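Uncharacterized protein (Parabacteroides merdae, PDB 4R7F) is of unknown function but carries a region related to the first domain of type 9 secretion system plug proteins, within an architecture of immunoglobulin-like beta-sandwich domains. Local coordinates at residues A[271-276]-A[310-315]; A[223-228]-A[346-351]; A[16-21]-A[40-45]; A[188-193]-A[314-319]. One frame throughout, in Å; residues are numbered along the deposited sequence. Where two conformers were deposited one is given.

Contact 1: residues A[271-276]-A[310-315]; sequences DGRFFI and NGELFN. With MG (magnesium ion), chain G.
With chi1 at 68°, the F274 ring takes the crowded position between its own backbone N and carbonyl carbon, while E312 sets CG anti to its backbone N (chi1 -158°) and runs extended from there. Together these torsions stack the E312 carboxylate on one face of the phenyl ring, the planes only 18° apart, with OE1 offset toward the rim and 3.7 Å from F274 CD2. E312 OE1 also accepts the backbone N-H of F274 in a nearly straight bond of 3.1 Å that arrives from above the carboxylate plane. A backbone bond answers it: E312 N donates to G272 O at 2.8 Å, from outside the carbonyl plane. G272 O is gripped a second time by a water, which in turn accepts L313 N at 2.9 Å; this N-H group lies at the ring edge, 3.6 Å from F274 CD2. G272 and G311 bring their backbones close together, with G272 CA 4.4 Å from G311 CA. R273 brushes OE1 with its CB, but its guanidinium turns away to Q270 O and E373. The arrangement is a short 3-10 turn just after strand 305-310, docked against the entry to strand 274-276. That entry comes straight from the magnesium site, where D271 OD1 binds the ion at 2.2 Å, together with E223, D269 and Q371.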
# COMPACT_ATOMS: atom_id res chain seq x y z
N ASP A 271 11.72 -0.40 -1.42
CA ASP A 271 12.08 -1.40 -2.45
C ASP A 271 13.15 -0.96 -3.46
O ASP A 271 12.97 -1.18 -4.67
CB ASP A 271 10.81 -1.83 -3.19
CG ASP A 271 9.79 -2.55 -2.30
OD1 ASP A 271 10.15 -3.12 -1.23
OD2 ASP A 271 8.60 -2.55 -2.71
N GLY A 272 14.20 -0.31 -2.96
CA GLY A 272 15.38 0.03 -3.70
C GLY A 272 15.44 1.48 -4.11
O GLY A 272 16.43 1.93 -4.67
N ARG A 273 14.41 2.24 -3.82
CA ARG A 273 14.39 3.65 -4.18
C ARG A 273 15.32 4.49 -3.32
O ARG A 273 15.78 4.07 -2.24
CB ARG A 273 12.98 4.22 -4.09
CG ARG A 273 12.00 3.57 -5.05
CD ARG A 273 10.58 4.04 -4.80
NE ARG A 273 9.70 3.53 -5.85
CZ ARG A 273 9.11 2.35 -5.82
NH1 ARG A 273 9.27 1.54 -4.78
NH2 ARG A 273 8.35 1.97 -6.84
N PHE A 274 15.59 5.69 -3.83
CA PHE A 274 16.29 6.72 -3.07
C PHE A 274 15.56 8.04 -3.21
O PHE A 274 14.78 8.20 -4.14
CB PHE A 274 17.76 6.86 -3.53
CG PHE A 274 17.94 7.41 -4.92
CD1 PHE A 274 17.84 8.75 -5.16
CD2 PHE A 274 18.25 6.58 -5.96
CE1 PHE A 274 18.00 9.24 -6.43
CE2 PHE A 274 18.45 7.06 -7.22
CZ PHE A 274 18.31 8.38 -7.46
N PHE A 275 15.86 8.98 -2.32
CA PHE A 275 15.14 10.24 -2.25
C PHE A 275 16.14 11.31 -1.95
O PHE A 275 16.83 11.23 -0.93
CB PHE A 275 14.09 10.19 -1.16
CG PHE A 275 13.15 9.05 -1.32
CD1 PHE A 275 13.45 7.80 -0.77
CD2 PHE A 275 12.01 9.18 -2.10
CE1 PHE A 275 12.62 6.72 -0.99
CE2 PHE A 275 11.17 8.11 -2.28
CZ PHE A 275 11.48 6.88 -1.73
N ILE A 276 16.23 12.30 -2.83
CA ILE A 276 17.20 13.37 -2.68
C ILE A 276 16.64 14.42 -1.71
O ILE A 276 15.58 14.97 -1.94
CB ILE A 276 17.54 14.00 -4.02
CG1 ILE A 276 18.10 12.94 -5.00
CG2 ILE A 276 18.50 15.16 -3.83
CD1 ILE A 276 19.34 12.19 -4.54
N ASN A 310 23.11 -2.97 -5.34
CA ASN A 310 21.90 -2.99 -6.10
C ASN A 310 20.88 -2.00 -5.53
O ASN A 310 20.77 -1.83 -4.31
CB ASN A 310 21.32 -4.40 -6.09
CG ASN A 310 20.07 -4.52 -6.91
OD1 ASN A 310 18.96 -4.76 -6.40
ND2 ASN A 310 20.23 -4.33 -8.19
N GLY A 311 20.13 -1.38 -6.43
CA GLY A 311 19.08 -0.41 -6.05
C GLY A 311 18.95 0.65 -7.14
O GLY A 311 19.69 0.62 -8.13
N GLU A 312 18.03 1.60 -6.94
CA GLU A 312 17.77 2.70 -7.89
C GLU A 312 19.07 3.52 -8.02
O GLU A 312 19.35 4.10 -9.05
CB GLU A 312 16.55 3.57 -7.44
CG GLU A 312 15.83 4.43 -8.52
CD GLU A 312 15.09 5.70 -8.01
OE1 GLU A 312 14.73 5.81 -6.82
OE2 GLU A 312 14.86 6.62 -8.82
N LEU A 313 19.90 3.56 -6.99
CA LEU A 313 21.18 4.29 -7.07
C LEU A 313 22.09 3.89 -8.24
O LEU A 313 22.91 4.68 -8.67
CB LEU A 313 21.99 4.18 -5.78
CG LEU A 313 22.85 2.96 -5.45
CD1 LEU A 313 23.61 3.24 -4.15
CD2 LEU A 313 21.98 1.70 -5.32
N PHE A 314 21.99 2.65 -8.71
CA PHE A 314 22.65 2.22 -9.96
C PHE A 314 21.62 1.82 -11.03
O PHE A 314 21.93 1.03 -11.91
CB PHE A 314 23.51 1.02 -9.69
CG PHE A 314 24.76 1.33 -8.98
CD1 PHE A 314 25.78 1.95 -9.65
CD2 PHE A 314 24.92 0.98 -7.65
CE1 PHE A 314 26.96 2.22 -9.00
CE2 PHE A 314 26.09 1.28 -6.99
CZ PHE A 314 27.12 1.88 -7.67
N ASN A 315 20.39 2.34 -10.92
CA ASN A 315 19.33 2.01 -11.87
C ASN A 315 19.07 0.51 -11.97
O ASN A 315 18.66 -0.02 -13.02
CB ASN A 315 19.69 2.60 -13.24
CG ASN A 315 19.96 4.09 -13.17
OD1 ASN A 315 21.10 4.56 -13.31
ND2 ASN A 315 18.91 4.84 -12.92
MG MG G . 10.65 -4.16 0.64
O HOH W 1 18.82 3.27 -4.29
O HOH W 2 12.20 -5.81 -0.14

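Contact 2: residues A[223-228]-A[346-351]; sequences EYRRME and YQYLFV. With MG (magnesium ion), chain G.
Two layers of side chains are built across this strand pair, one round the Y346 ring and one round the Y224 ring. In the first, Y346 lies flat beneath R225, whose CB stands 3.7 Å from the ring centroid, almost on the normal, in a CH-pi contact. M227, a selenomethionine, comes at the edge of the same ring, its CB 3.7 Å from Y346 CE1. Beyond CB the R225 chain runs extended, so that NE arrives 3.5 Å from Y348 CD2. Here the roles reverse: the edge of the Y348 ring faces the guanidinium plane, the two turned 63° apart, while R225 NE finds its charge partner in E364. The hydroxyls of Y346 and Y348 converge on D256. In the second layer the Q347 amide is stacked on the Y224 ring, planes 26° apart, with Q347 CD 3.5 Å from Y224 CE2. A water joins this stack, hydrogen-bonding Y224 OH at 2.8 Å and accepting Q347 NE2, which also donates to N310. Between the layers R225 and Y346 form an antiparallel hydrogen-bonded pair, each N reaching the other's O: R225 N to Y346 O and Y346 N to R225 O, both 2.8 Å. The segment axes lie at 136°, well away from strict antiparallel, consistent with a single bridge within the two segments. The result is an antiparallel strand pairing within the sheet built round strand 342-352, with strand 225-228 laid on it directly after E223, whose OE1 supplies a ligand of the magnesium site.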
# COMPACT_ATOMS: atom_id res chain seq x y z
N GLU A 223 14.06 -6.92 3.28
CA GLU A 223 13.89 -5.47 3.18
C GLU A 223 15.26 -4.90 2.89
O GLU A 223 16.28 -5.40 3.38
CB GLU A 223 13.29 -4.83 4.45
CG GLU A 223 11.98 -5.49 4.96
CD GLU A 223 10.81 -5.52 3.97
OE1 GLU A 223 10.83 -4.87 2.89
OE2 GLU A 223 9.84 -6.24 4.29
N TYR A 224 15.26 -3.89 2.05
CA TYR A 224 16.48 -3.28 1.62
C TYR A 224 17.09 -2.60 2.83
O TYR A 224 16.40 -2.19 3.79
CB TYR A 224 16.25 -2.25 0.49
CG TYR A 224 15.96 -2.84 -0.87
CD1 TYR A 224 14.82 -3.53 -1.11
CD2 TYR A 224 16.86 -2.68 -1.93
CE1 TYR A 224 14.55 -4.09 -2.37
CE2 TYR A 224 16.62 -3.23 -3.17
CZ TYR A 224 15.45 -3.92 -3.40
OH TYR A 224 15.18 -4.48 -4.63
N ARG A 225 18.41 -2.52 2.76
CA ARG A 225 19.20 -1.77 3.70
C ARG A 225 18.99 -0.29 3.45
O ARG A 225 18.77 0.13 2.29
CB ARG A 225 20.69 -2.09 3.53
CG ARG A 225 21.07 -3.52 3.85
CD ARG A 225 22.42 -3.86 3.25
NE ARG A 225 22.70 -5.28 3.24
CZ ARG A 225 23.23 -5.97 4.25
NH1 ARG A 225 23.53 -5.38 5.40
NH2 ARG A 225 23.44 -7.25 4.10
N ARG A 226 19.08 0.49 4.53
CA ARG A 226 18.84 1.95 4.43
C ARG A 226 19.96 2.71 5.07
O ARG A 226 20.63 2.23 6.00
CB ARG A 226 17.50 2.36 5.03
CG ARG A 226 16.28 1.72 4.36
CD ARG A 226 15.09 1.58 5.29
NE ARG A 226 14.64 2.86 5.88
CZ ARG A 226 14.36 3.07 7.17
NH1 ARG A 226 14.45 2.09 8.08
NH2 ARG A 226 13.97 4.27 7.57
N MSE A 227 20.13 3.92 4.56
CA MSE A 227 21.24 4.80 4.87
C MSE A 227 20.77 6.18 4.51
O MSE A 227 19.98 6.33 3.57
CB MSE A 227 22.29 4.18 3.94
CG MSE A 227 23.51 4.96 3.62
SE MSE A 227 23.21 6.29 2.26
CE MSE A 227 23.95 5.61 0.59
N GLU A 228 21.20 7.21 5.25
CA GLU A 228 20.81 8.60 4.96
C GLU A 228 21.94 9.52 5.33
O GLU A 228 22.56 9.33 6.38
CB GLU A 228 19.64 9.07 5.83
CG GLU A 228 18.31 8.39 5.64
CD GLU A 228 17.21 9.09 6.43
OE1 GLU A 228 17.40 10.28 6.77
OE2 GLU A 228 16.17 8.44 6.72
N TYR A 346 19.36 0.12 -0.47
CA TYR A 346 20.35 -0.63 -1.19
C TYR A 346 20.43 -2.06 -0.69
O TYR A 346 19.97 -2.36 0.39
CB TYR A 346 21.74 0.05 -1.11
CG TYR A 346 22.43 -0.01 0.26
CD1 TYR A 346 22.10 0.88 1.28
CD2 TYR A 346 23.43 -0.93 0.50
CE1 TYR A 346 22.78 0.82 2.52
CE2 TYR A 346 24.08 -1.00 1.72
CZ TYR A 346 23.75 -0.14 2.74
OH TYR A 346 24.45 -0.25 3.93
N GLN A 347 21.02 -2.93 -1.50
CA GLN A 347 21.30 -4.29 -1.09
C GLN A 347 22.40 -4.85 -1.95
O GLN A 347 22.89 -4.22 -2.91
CB GLN A 347 20.05 -5.14 -1.22
CG GLN A 347 19.68 -5.39 -2.65
CD GLN A 347 18.42 -6.22 -2.83
OE1 GLN A 347 17.86 -6.79 -1.89
NE2 GLN A 347 17.96 -6.30 -4.07
N TYR A 348 22.77 -6.07 -1.61
CA TYR A 348 23.88 -6.73 -2.20
C TYR A 348 23.40 -8.02 -2.85
O TYR A 348 22.88 -8.91 -2.17
CB TYR A 348 24.89 -7.06 -1.10
CG TYR A 348 25.55 -5.86 -0.44
CD1 TYR A 348 26.50 -5.07 -1.09
CD2 TYR A 348 25.26 -5.56 0.88
CE1 TYR A 348 27.11 -4.00 -0.44
CE2 TYR A 348 25.85 -4.50 1.52
CZ TYR A 348 26.76 -3.72 0.87
OH TYR A 348 27.33 -2.69 1.59
N LEU A 349 23.58 -8.13 -4.15
CA LEU A 349 23.17 -9.30 -4.88
C LEU A 349 24.39 -10.08 -5.32
O LEU A 349 25.39 -9.49 -5.68
CB LEU A 349 22.37 -8.91 -6.11
CG LEU A 349 21.02 -8.24 -5.93
CD1 LEU A 349 20.41 -8.01 -7.32
CD2 LEU A 349 20.09 -9.11 -5.10
N PHE A 350 24.28 -11.39 -5.29
CA PHE A 350 25.26 -12.31 -5.80
C PHE A 350 24.84 -12.79 -7.20
O PHE A 350 23.71 -13.24 -7.39
CB PHE A 350 25.31 -13.51 -4.84
CG PHE A 350 26.25 -14.58 -5.24
CD1 PHE A 350 27.62 -14.37 -5.18
CD2 PHE A 350 25.79 -15.80 -5.69
CE1 PHE A 350 28.52 -15.36 -5.56
CE2 PHE A 350 26.67 -16.80 -6.06
CZ PHE A 350 28.04 -16.58 -5.98
N VAL A 351 25.75 -12.76 -8.16
CA VAL A 351 25.48 -13.30 -9.51
C VAL A 351 26.44 -14.45 -9.72
O VAL A 351 27.66 -14.23 -9.76
CB VAL A 351 25.71 -12.25 -10.60
CG1 VAL A 351 25.42 -12.84 -11.97
CG2 VAL A 351 24.85 -11.03 -10.35
MG MG G . 10.65 -4.16 0.64
O HOH W 3 17.49 -6.63 0.94
O HOH W 4 15.11 -7.26 -4.73
O HOH W 2 12.20 -5.81 -0.14

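Contact 3: residues A[16-21]-A[40-45]; sequences TLQVKV and EINFDG
T16 has a left-handed backbone conformation; a water lies within hydrogen-bonding distance of both T16 O and N42 OD1, with other acceptors competing, while the T16 hydroxyl is taken by Y290. L17 follows with CG anti to its backbone N, which sends CD1 across the pair, 4.0 Å from both I41 CG2 and F43 CB. That apolar side continues into F131, which touches L17 and I41. Q18 faces N42 as an antiparallel hydrogen-bonded pair, Q18 N reaching N42 O at 2.7 Å and N42 N returning to Q18 O, both donors in the carbonyl plane. V19 and I41 make the non-hydrogen-bonded pair that comes next. CA-H...O contacts from I41 CA to Q18 O and from V19 CA to E40 O supplement the flanking hydrogen bonds, and V19 CG2 adds to the apolar face. K20 restores hydrogen bonding, with E40 N donating to K20 O at 2.8 Å. The K20 side chain leaves from the crowded position (chi1 48°) and bends twice, so that it lies alongside E40, with K20 CD 3.4 Å from E40 OE1. K20 NZ is at long salt-bridge distance from E40 OE1, 3.7 Å; a water joins the two, and NZ also bonds to E24 O. The other oxygen, E40 OE2, accepts N42 ND2 at 3.1 Å on its anti lone pair. The two faces therefore differ in chemistry: L17, V19, I41 and F43 line the sandwich interior; the other is polar, the E40 charge probably offset by K20 and weakly by R100, its oxygens satisfied by the N42 amide and water.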
# COMPACT_ATOMS: atom_id res chain seq x y z
N THR A 16 22.64 10.61 -10.88
CA THR A 16 21.35 10.70 -10.20
C THR A 16 20.24 10.79 -11.21
O THR A 16 19.31 11.61 -11.12
CB THR A 16 21.35 11.89 -9.20
OG1 THR A 16 22.57 11.83 -8.43
CG2 THR A 16 20.18 11.83 -8.27
N LEU A 17 20.35 9.93 -12.21
CA LEU A 17 19.29 9.75 -13.18
C LEU A 17 18.07 9.13 -12.49
O LEU A 17 18.17 8.05 -11.93
CB LEU A 17 19.73 8.85 -14.30
CG LEU A 17 18.67 8.54 -15.35
CD1 LEU A 17 18.28 9.78 -16.12
CD2 LEU A 17 19.24 7.49 -16.30
N GLN A 18 16.95 9.83 -12.55
CA GLN A 18 15.67 9.35 -12.06
C GLN A 18 14.64 9.38 -13.17
O GLN A 18 14.56 10.35 -13.94
CB GLN A 18 15.17 10.25 -10.94
CG GLN A 18 16.09 10.33 -9.75
CD GLN A 18 15.57 11.25 -8.65
OE1 GLN A 18 15.96 12.43 -8.54
NE2 GLN A 18 14.70 10.71 -7.83
N VAL A 19 13.87 8.31 -13.23
CA VAL A 19 12.69 8.16 -14.05
C VAL A 19 11.49 7.82 -13.15
O VAL A 19 11.44 6.77 -12.51
CB VAL A 19 12.92 7.05 -15.08
CG1 VAL A 19 11.70 6.90 -15.98
CG2 VAL A 19 14.19 7.33 -15.86
N LYS A 20 10.54 8.75 -13.09
CA LYS A 20 9.41 8.65 -12.19
C LYS A 20 8.23 9.39 -12.78
O LYS A 20 8.36 10.03 -13.82
CB LYS A 20 9.79 9.21 -10.81
CG LYS A 20 10.46 10.56 -10.84
CD LYS A 20 9.53 11.68 -10.40
CE LYS A 20 9.62 11.96 -8.91
NZ LYS A 20 8.66 13.02 -8.55
N VAL A 21 7.06 9.26 -12.17
CA VAL A 21 5.91 9.99 -12.65
C VAL A 21 6.00 11.38 -12.05
O VAL A 21 6.14 11.52 -10.84
CB VAL A 21 4.60 9.32 -12.28
CG1 VAL A 21 3.43 10.23 -12.62
CG2 VAL A 21 4.46 8.01 -13.01
N GLU A 40 8.77 12.02 -15.71
CA GLU A 40 9.82 12.95 -15.44
C GLU A 40 11.16 12.22 -15.51
O GLU A 40 11.38 11.25 -14.79
CB GLU A 40 9.65 13.57 -14.06
CG GLU A 40 10.79 14.51 -13.65
CD GLU A 40 10.56 15.15 -12.28
OE1 GLU A 40 9.52 14.88 -11.67
OE2 GLU A 40 11.41 15.93 -11.80
N ILE A 41 12.04 12.73 -16.36
CA ILE A 41 13.42 12.33 -16.41
C ILE A 41 14.23 13.44 -15.78
O ILE A 41 14.26 14.54 -16.26
CB ILE A 41 13.87 12.08 -17.85
CG1 ILE A 41 13.22 10.80 -18.37
CG2 ILE A 41 15.38 11.96 -17.89
CD1 ILE A 41 12.95 10.81 -19.84
N ASN A 42 14.90 13.11 -14.70
CA ASN A 42 15.68 14.04 -13.93
C ASN A 42 17.15 13.55 -13.75
O ASN A 42 17.41 12.37 -13.46
CB ASN A 42 15.00 14.20 -12.58
CG ASN A 42 15.43 15.44 -11.85
OD1 ASN A 42 16.58 15.58 -11.45
ND2 ASN A 42 14.51 16.36 -11.70
N PHE A 43 18.10 14.44 -13.91
CA PHE A 43 19.48 14.06 -13.83
C PHE A 43 20.34 15.27 -13.62
O PHE A 43 19.90 16.37 -13.90
CB PHE A 43 19.90 13.33 -15.12
CG PHE A 43 19.93 14.19 -16.34
CD1 PHE A 43 18.81 14.34 -17.12
CD2 PHE A 43 21.10 14.82 -16.75
CE1 PHE A 43 18.83 15.12 -18.28
CE2 PHE A 43 21.14 15.61 -17.90
CZ PHE A 43 20.00 15.75 -18.67
N ASP A 44 21.56 15.05 -13.13
CA ASP A 44 22.53 16.12 -12.99
C ASP A 44 23.65 15.96 -14.00
O ASP A 44 24.06 14.86 -14.29
CB ASP A 44 23.13 16.12 -11.60
CG ASP A 44 22.16 16.50 -10.52
OD1 ASP A 44 21.16 17.19 -10.80
OD2 ASP A 44 22.41 16.09 -9.38
N GLY A 45 24.15 17.07 -14.53
CA GLY A 45 25.46 17.10 -15.19
C GLY A 45 26.51 17.76 -14.29
O GLY A 45 26.33 18.90 -13.83
O HOH W 5 17.98 13.75 -9.94
O HOH W 6 8.11 15.39 -9.68

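Contact 4: residues A[188-193]-A[314-319]; sequences DNRRDN and FNNVLD
D192 OD1 is gripped twice, by R190 NE at 2.9 Å in an almost perfectly straight bond and by a water at 2.4 Å. The sister oxygen, D192 OD2, takes R190 NH2 at 2.8 Å and also the backbone N of G358. Arginine and carboxylate thus meet side-on, each oxygen offering its syn lone pair in the guanidinium plane; a bend at chi3 (54°) of R190 and the crowded chi1 of D192 bring them edge to edge and coplanar within one loop. The water on OD1 then crosses to the other loop, donating to N316 O at 2.8 Å. Direct contacts between the loops are lighter. N316 ND2 makes a weak hydrogen bond to N189 O, 3.3 Å long, and gives a better one, 2.8 Å, to a second water that also lies within hydrogen-bonding distance of D188 O. Across the flank of this amide runs the R190 chain, at about a right angle, with R190 CG 4.1 Å from N316 CG. Beside them, L318 places CD1 against the aliphatic base of D192, 3.7 Å from its CB. The chemistry implies a water-mediated junction of two irregular loops: an ion pair formed within one loop probably stiffens that side, and solvent bridges carry most of the polar linkage to the other.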
# COMPACT_ATOMS: atom_id res chain seq x y z
N ASP A 188 10.57 -5.72 -7.70
CA ASP A 188 11.27 -4.52 -7.22
C ASP A 188 12.00 -3.77 -8.36
O ASP A 188 13.15 -3.36 -8.22
CB ASP A 188 12.23 -4.84 -6.05
CG ASP A 188 11.51 -5.50 -4.87
OD1 ASP A 188 10.33 -5.19 -4.67
OD2 ASP A 188 12.10 -6.35 -4.17
N ASN A 189 11.31 -3.63 -9.50
CA ASN A 189 11.84 -2.91 -10.64
C ASN A 189 13.19 -3.40 -11.19
O ASN A 189 13.97 -2.61 -11.73
CB ASN A 189 11.84 -1.41 -10.31
CG ASN A 189 10.44 -0.80 -10.47
OD1 ASN A 189 9.92 -0.71 -11.58
ND2 ASN A 189 9.82 -0.46 -9.36
N ARG A 190 13.46 -4.70 -11.02
CA ARG A 190 14.72 -5.31 -11.43
C ARG A 190 14.46 -6.04 -12.73
O ARG A 190 13.49 -6.82 -12.84
CB ARG A 190 15.19 -6.33 -10.41
CG ARG A 190 15.80 -5.71 -9.17
CD ARG A 190 16.00 -6.73 -8.03
NE ARG A 190 16.76 -7.88 -8.49
CZ ARG A 190 16.89 -9.00 -7.79
NH1 ARG A 190 16.30 -9.13 -6.61
NH2 ARG A 190 17.62 -9.99 -8.26
N ARG A 191 15.33 -5.81 -13.70
CA ARG A 191 15.29 -6.58 -14.93
C ARG A 191 16.05 -7.85 -14.84
O ARG A 191 15.76 -8.77 -15.55
CB ARG A 191 15.82 -5.78 -16.09
CG ARG A 191 14.88 -4.64 -16.45
CD ARG A 191 15.04 -4.30 -17.91
NE ARG A 191 14.36 -3.07 -18.27
CZ ARG A 191 14.41 -2.53 -19.49
NH1 ARG A 191 15.15 -3.09 -20.45
NH2 ARG A 191 13.74 -1.40 -19.73
N ASP A 192 17.05 -7.92 -13.97
CA ASP A 192 17.94 -9.07 -13.96
C ASP A 192 17.24 -10.40 -13.68
O ASP A 192 17.64 -11.43 -14.23
CB ASP A 192 19.08 -8.84 -12.98
CG ASP A 192 18.60 -8.82 -11.52
OD1 ASP A 192 18.04 -7.79 -11.10
OD2 ASP A 192 18.81 -9.82 -10.80
N ASN A 193 16.23 -10.40 -12.81
CA ASN A 193 15.50 -11.65 -12.51
C ASN A 193 14.03 -11.60 -12.93
O ASN A 193 13.17 -12.26 -12.32
CB ASN A 193 15.63 -12.01 -11.04
CG ASN A 193 14.85 -11.06 -10.14
OD1 ASN A 193 14.55 -9.94 -10.53
ND2 ASN A 193 14.50 -11.52 -8.95
N PHE A 314 21.99 2.65 -8.71
CA PHE A 314 22.65 2.22 -9.96
C PHE A 314 21.62 1.82 -11.03
O PHE A 314 21.93 1.03 -11.91
CB PHE A 314 23.51 1.02 -9.69
CG PHE A 314 24.76 1.33 -8.98
CD1 PHE A 314 25.78 1.95 -9.65
CD2 PHE A 314 24.92 0.98 -7.65
CE1 PHE A 314 26.96 2.22 -9.00
CE2 PHE A 314 26.09 1.28 -6.99
CZ PHE A 314 27.12 1.88 -7.67
N ASN A 315 20.39 2.34 -10.92
CA ASN A 315 19.33 2.01 -11.87
C ASN A 315 19.07 0.51 -11.97
O ASN A 315 18.66 -0.02 -13.02
CB ASN A 315 19.69 2.60 -13.24
CG ASN A 315 19.96 4.09 -13.17
OD1 ASN A 315 21.10 4.56 -13.31
ND2 ASN A 315 18.91 4.84 -12.92
N ASN A 316 19.32 -0.20 -10.87
CA ASN A 316 19.19 -1.66 -10.88
C ASN A 316 19.94 -2.38 -12.04
O ASN A 316 19.55 -3.43 -12.48
CB ASN A 316 17.72 -2.05 -10.81
CG ASN A 316 17.13 -1.81 -9.42
OD1 ASN A 316 17.79 -2.01 -8.41
ND2 ASN A 316 15.92 -1.36 -9.38
N VAL A 317 21.05 -1.79 -12.49
CA VAL A 317 21.94 -2.41 -13.46
C VAL A 317 23.06 -3.18 -12.76
O VAL A 317 23.74 -2.66 -11.88
CB VAL A 317 22.51 -1.31 -14.40
CG1 VAL A 317 23.56 -1.82 -15.39
CG2 VAL A 317 21.36 -0.62 -15.13
N LEU A 318 23.22 -4.43 -13.17
CA LEU A 318 24.30 -5.29 -12.70
C LEU A 318 25.33 -5.29 -13.80
O LEU A 318 25.17 -5.98 -14.80
CB LEU A 318 23.80 -6.72 -12.43
CG LEU A 318 22.62 -6.79 -11.45
CD1 LEU A 318 22.28 -8.25 -11.22
CD2 LEU A 318 22.99 -6.12 -10.15
N ASP A 319 26.38 -4.49 -13.59
CA ASP A 319 27.52 -4.39 -14.49
C ASP A 319 28.79 -3.90 -13.72
O ASP A 319 28.83 -3.87 -12.50
CB ASP A 319 27.15 -3.46 -15.65
CG ASP A 319 27.10 -1.96 -15.25
OD1 ASP A 319 27.24 -1.61 -14.03
OD2 ASP A 319 26.90 -1.11 -16.17
O HOH W 7 14.58 -1.38 -6.89
O HOH W 8 18.62 -5.43 -10.80

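In the fold
Contacts 1, 2 and 4 touch one another in turn; contact 3, from the N-terminal domain, reaches contacts 1 and 4. Contacts 1 and 2, their centres 9 Å apart, share a sheet, a probable hydrogen bond from N310 N to Q347 O, and the magnesium ion, to which each supplies one carboxylate. Contact 4 continues the loop of contact 1, sharing F314 and N315. It also brings D188 close to the metal, its side chain about 5 Å from the ion, and its N189 and L318 bind a Tris molecule, probably from the crystallisation liquor. Contact 3 meets contact 1 where F274 and I276 pack on T16 and Q18, yet its nearest atoms stay about 11 Å from contact 2.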